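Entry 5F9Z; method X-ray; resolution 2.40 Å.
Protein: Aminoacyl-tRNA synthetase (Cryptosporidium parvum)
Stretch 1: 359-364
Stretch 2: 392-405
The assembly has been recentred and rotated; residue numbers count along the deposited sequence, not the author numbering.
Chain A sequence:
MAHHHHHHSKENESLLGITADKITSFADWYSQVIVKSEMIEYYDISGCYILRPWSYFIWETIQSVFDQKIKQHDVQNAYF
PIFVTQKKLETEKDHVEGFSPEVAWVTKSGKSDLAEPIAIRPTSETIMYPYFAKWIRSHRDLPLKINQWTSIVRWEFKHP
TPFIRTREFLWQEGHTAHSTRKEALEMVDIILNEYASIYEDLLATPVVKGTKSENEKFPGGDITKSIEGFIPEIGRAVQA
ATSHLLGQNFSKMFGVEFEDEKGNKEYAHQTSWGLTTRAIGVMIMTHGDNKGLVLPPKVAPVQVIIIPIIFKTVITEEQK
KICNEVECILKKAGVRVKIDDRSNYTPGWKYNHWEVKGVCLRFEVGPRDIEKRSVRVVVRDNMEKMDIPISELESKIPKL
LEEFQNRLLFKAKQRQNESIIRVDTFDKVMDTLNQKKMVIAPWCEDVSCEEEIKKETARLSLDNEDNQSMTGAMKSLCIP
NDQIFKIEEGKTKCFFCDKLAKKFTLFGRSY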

# COMPACT_ATOMS: atom_id res chain seq x y z
N VAL A 359 -7.50 -8.57 -15.05
CA VAL A 359 -6.85 -9.85 -15.32
C VAL A 359 -5.68 -9.62 -16.27
O VAL A 359 -5.83 -8.98 -17.32
N CYS A 360 -4.51 -10.15 -15.89
CA CYS A 360 -3.28 -9.83 -16.60
C CYS A 360 -3.33 -10.28 -18.06
O CYS A 360 -2.99 -9.51 -18.97
N LEU A 361 -3.73 -11.52 -18.30
CA LEU A 361 -3.76 -12.08 -19.64
C LEU A 361 -5.11 -12.74 -19.89
O LEU A 361 -5.70 -13.33 -18.98
N ARG A 362 -5.60 -12.63 -21.12
CA ARG A 362 -6.78 -13.37 -21.55
C ARG A 362 -6.40 -14.27 -22.71
O ARG A 362 -5.62 -13.88 -23.59
N PHE A 363 -6.92 -15.49 -22.69
CA PHE A 363 -6.69 -16.47 -23.75
C PHE A 363 -7.96 -16.58 -24.58
O PHE A 363 -9.02 -16.94 -24.07
N GLU A 364 -7.84 -16.27 -25.87
CA GLU A 364 -8.94 -16.43 -26.82
C GLU A 364 -8.76 -17.75 -27.54
O GLU A 364 -7.75 -17.95 -28.23
N GLU A 392 4.28 -24.46 -25.44
CA GLU A 392 5.12 -23.38 -24.94
C GLU A 392 4.51 -22.63 -23.77
O GLU A 392 5.17 -21.76 -23.20
N LEU A 393 3.26 -22.94 -23.40
CA LEU A 393 2.58 -22.19 -22.35
C LEU A 393 3.27 -22.37 -21.00
O LEU A 393 3.35 -21.41 -20.22
N GLU A 394 3.76 -23.57 -20.71
CA GLU A 394 4.40 -23.84 -19.43
C GLU A 394 5.58 -22.90 -19.20
O GLU A 394 5.83 -22.47 -18.06
N SER A 395 6.31 -22.57 -20.26
CA SER A 395 7.48 -21.71 -20.17
C SER A 395 7.18 -20.24 -20.45
O SER A 395 7.74 -19.36 -19.78
N LYS A 396 6.30 -19.95 -21.41
CA LYS A 396 6.11 -18.57 -21.85
C LYS A 396 5.25 -17.77 -20.88
O LYS A 396 5.52 -16.59 -20.64
N ILE A 397 4.21 -18.38 -20.33
CA ILE A 397 3.24 -17.66 -19.50
C ILE A 397 3.87 -17.17 -18.20
O ILE A 397 3.65 -16.01 -17.83
N PRO A 398 4.65 -17.99 -17.47
CA PRO A 398 5.37 -17.43 -16.32
C PRO A 398 6.31 -16.30 -16.70
O PRO A 398 6.50 -15.37 -15.91
N LYS A 399 6.90 -16.34 -17.90
CA LYS A 399 7.75 -15.25 -18.35
C LYS A 399 6.93 -13.99 -18.64
O LYS A 399 7.36 -12.88 -18.31
N LEU A 400 5.76 -14.15 -19.25
CA LEU A 400 4.93 -12.99 -19.57
C LEU A 400 4.44 -12.30 -18.30
O LEU A 400 4.46 -11.06 -18.22
N LEU A 401 4.00 -13.07 -17.31
CA LEU A 401 3.61 -12.47 -16.03
C LEU A 401 4.80 -11.83 -15.34
O LEU A 401 4.67 -10.77 -14.71
N GLU A 402 5.98 -12.46 -15.45
CA GLU A 402 7.20 -11.85 -14.94
C GLU A 402 7.49 -10.54 -15.66
O GLU A 402 7.81 -9.52 -15.03
N GLU A 403 7.39 -10.54 -16.99
CA GLU A 403 7.59 -9.31 -17.76
C GLU A 403 6.50 -8.29 -17.44
O GLU A 403 6.78 -7.09 -17.39
N PHE A 404 5.27 -8.75 -17.24
CA PHE A 404 4.18 -7.87 -16.84
C PHE A 404 4.52 -7.14 -15.54
O PHE A 404 4.38 -5.92 -15.44
N GLN A 405 4.98 -7.89 -14.53
CA GLN A 405 5.31 -7.31 -13.24
C GLN A 405 6.42 -6.27 -13.37
O GLN A 405 6.33 -5.17 -12.82

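A strand laid against a helix packs by a simple rule: alternate side chains of the strand project toward the helix, and each settles among side chains that recur every three or four residues along the helical face. The contact between residues 359-364 and 392-405 of this aminoacyl-tRNA synthetase is a compact example. The axes of strand 361-364 and helix 393-405 approach to 11.3 Å and run at 144°, closer to antiparallel than to perpendicular, so the pairing runs in reverse order along the two stretches: Cys360, in the loop just before the strand, lies by Phe404 and Leu401; in the strand, Leu361 lies by Leu401, Leu400 and Ile397, and Phe363 by Ile397 and Leu393.

Leu361 is the central bump. In its m,t rotamer it sends CD1 into a hollow made by three helical residues: Leu401, whose CD2 lies 3.7 Å from Leu361 CD1, Ile397, whose CG2 is 4.2 Å from that same Leu361 CD1, and Leu400, whose CB is likewise 4.2 Å from Leu361 CD1. One methyl thus meets successive turns of the helix. Leu401 fills its part differently from its neighbours. Its CA-to-CB bond points sideways, but the m,t rotamer brings the end of the side chain nearer to the strand, and its CD2 also meets Cys360 CB at 3.8 Å.

Two aromatic rings occupy the flanks. Phe363, with chi1 m, reaches forward so that its CZ is 3.5 Å from Ile397 CD1, which sits at the ring edge, near the ring plane; Ile397 achieves this with both chi1 and chi2 in m. Leu393, also m,t, adds a looser contact, its CD2 4.3 Å from Phe363 CZ. At the other flank Phe404, with chi1 t, offers a face to Cys360, whose CB is 4.1 Å from Phe404 CE2. The m rotamer of Cys360 places SG 4.7 Å from the centroid of the Phe404 ring, a sulfur-aromatic contact, while the backbone O of Cys360 comes to 3.5 Å from Phe404 CE2.

No hydrogen bond or salt bridge joins the two stretches; fit between apolar surfaces does the work, burying 350 Å² in total. Polar chemistry is kept to other sides. Arg362 and Glu364, which alternate with the inward residues of the strand, form a salt bridge with each other, Arg362 NE donating to Glu364 OE2 at 3.0 Å. On the helix, Glu394, Ser395, Lys399 and Glu402 are exposed and out of reach of the strand. Alternation along the strand and periodicity along the helix thus bring apolar side chains together here, with Cys360 adding to them from the loop, while the charged side chains stay outside the contact.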

# COMPACT_ATOMS: atom_id res chain seq x y z
CB VAL A 359 -7.86 -10.85 -15.89
CG1 VAL A 359 -7.16 -12.15 -16.25
CG2 VAL A 359 -8.98 -11.10 -14.90
CB CYS A 360 -2.09 -10.47 -15.89
SG CYS A 360 -2.00 -10.08 -14.13
CB LEU A 361 -2.65 -13.12 -19.83
CG LEU A 361 -1.22 -12.73 -19.44
CD1 LEU A 361 -0.31 -13.94 -19.49
CD2 LEU A 361 -0.69 -11.63 -20.36
CB ARG A 362 -7.93 -12.44 -21.94
CG ARG A 362 -7.76 -11.68 -23.25
CD ARG A 362 -9.13 -11.35 -23.83
NE ARG A 362 -9.06 -10.38 -24.92
CZ ARG A 362 -9.22 -9.07 -24.77
NH1 ARG A 362 -9.45 -8.57 -23.56
NH2 ARG A 362 -9.15 -8.26 -25.81
CB PHE A 363 -6.31 -17.83 -23.17
CG PHE A 363 -4.94 -17.88 -22.55
CD1 PHE A 363 -4.11 -16.77 -22.55
CD2 PHE A 363 -4.48 -19.06 -21.98
CE1 PHE A 363 -2.86 -16.83 -21.98
CE2 PHE A 363 -3.22 -19.12 -21.41
CZ PHE A 363 -2.41 -18.00 -21.41
CB GLU A 364 -8.98 -15.26 -27.80
CG GLU A 364 -9.09 -13.90 -27.13
CD GLU A 364 -9.05 -12.75 -28.11
OE1 GLU A 364 -8.92 -13.01 -29.33
OE2 GLU A 364 -9.15 -11.59 -27.67
CB GLU A 392 5.44 -22.39 -26.07
CG GLU A 392 6.30 -22.95 -27.19
CD GLU A 392 6.68 -21.90 -28.21
OE1 GLU A 392 6.31 -20.72 -28.02
OE2 GLU A 392 7.35 -22.24 -29.21
CB LEU A 393 1.12 -22.61 -22.27
CG LEU A 393 0.24 -22.20 -23.44
CD1 LEU A 393 -1.15 -22.80 -23.31
CD2 LEU A 393 0.17 -20.68 -23.53
CB GLU A 394 4.85 -25.29 -19.36
CG GLU A 394 5.57 -25.66 -18.07
CD GLU A 394 6.26 -27.01 -18.16
OE1 GLU A 394 6.48 -27.49 -19.29
OE2 GLU A 394 6.59 -27.58 -17.10
CB SER A 395 8.56 -22.19 -21.15
OG SER A 395 9.61 -21.25 -21.25
CB LYS A 396 5.48 -18.55 -23.25
CG LYS A 396 5.49 -17.19 -23.91
CD LYS A 396 6.78 -16.97 -24.70
CE LYS A 396 6.92 -15.52 -25.14
NZ LYS A 396 7.26 -14.63 -23.99
CB ILE A 397 1.99 -18.51 -19.24
CG1 ILE A 397 1.30 -18.85 -20.56
CG2 ILE A 397 1.03 -17.78 -18.31
CD1 ILE A 397 1.07 -17.65 -21.45
CB PRO A 398 6.13 -18.64 -15.76
CG PRO A 398 5.31 -19.80 -16.16
CD PRO A 398 4.79 -19.46 -17.52
CB LYS A 399 8.55 -15.66 -19.58
CG LYS A 399 9.64 -16.68 -19.31
CD LYS A 399 10.50 -16.92 -20.55
CE LYS A 399 9.66 -17.46 -21.70
NZ LYS A 399 10.49 -17.73 -22.91
CB LEU A 400 3.74 -13.41 -20.43
CG LEU A 400 4.05 -13.68 -21.91
CD1 LEU A 400 2.78 -14.07 -22.66
CD2 LEU A 400 4.70 -12.46 -22.55
CB LEU A 401 2.97 -13.53 -15.14
CG LEU A 401 1.69 -14.18 -15.68
CD1 LEU A 401 1.16 -15.23 -14.72
CD2 LEU A 401 0.63 -13.12 -15.97
CB GLU A 402 8.37 -12.82 -15.10
CG GLU A 402 9.71 -12.29 -14.64
CD GLU A 402 10.02 -12.64 -13.20
OE1 GLU A 402 9.16 -13.27 -12.54
OE2 GLU A 402 11.13 -12.30 -12.73
CB GLU A 403 7.60 -9.63 -19.25
CG GLU A 403 7.91 -8.44 -20.14
CD GLU A 403 7.62 -8.72 -21.60
OE1 GLU A 403 7.53 -7.75 -22.39
OE2 GLU A 403 7.48 -9.91 -21.97
CB PHE A 404 2.89 -8.67 -16.69
CG PHE A 404 1.63 -7.86 -16.78
CD1 PHE A 404 1.32 -6.90 -15.83
CD2 PHE A 404 0.73 -8.08 -17.81
CE1 PHE A 404 0.16 -6.16 -15.92
CE2 PHE A 404 -0.44 -7.35 -17.90
CZ PHE A 404 -0.72 -6.39 -16.96
CB GLN A 405 5.72 -8.41 -12.26
CG GLN A 405 6.02 -7.93 -10.85
CD GLN A 405 4.78 -7.85 -9.99
OE1 GLN A 405 3.74 -8.41 -10.33
NE2 GLN A 405 4.88 -7.15 -8.86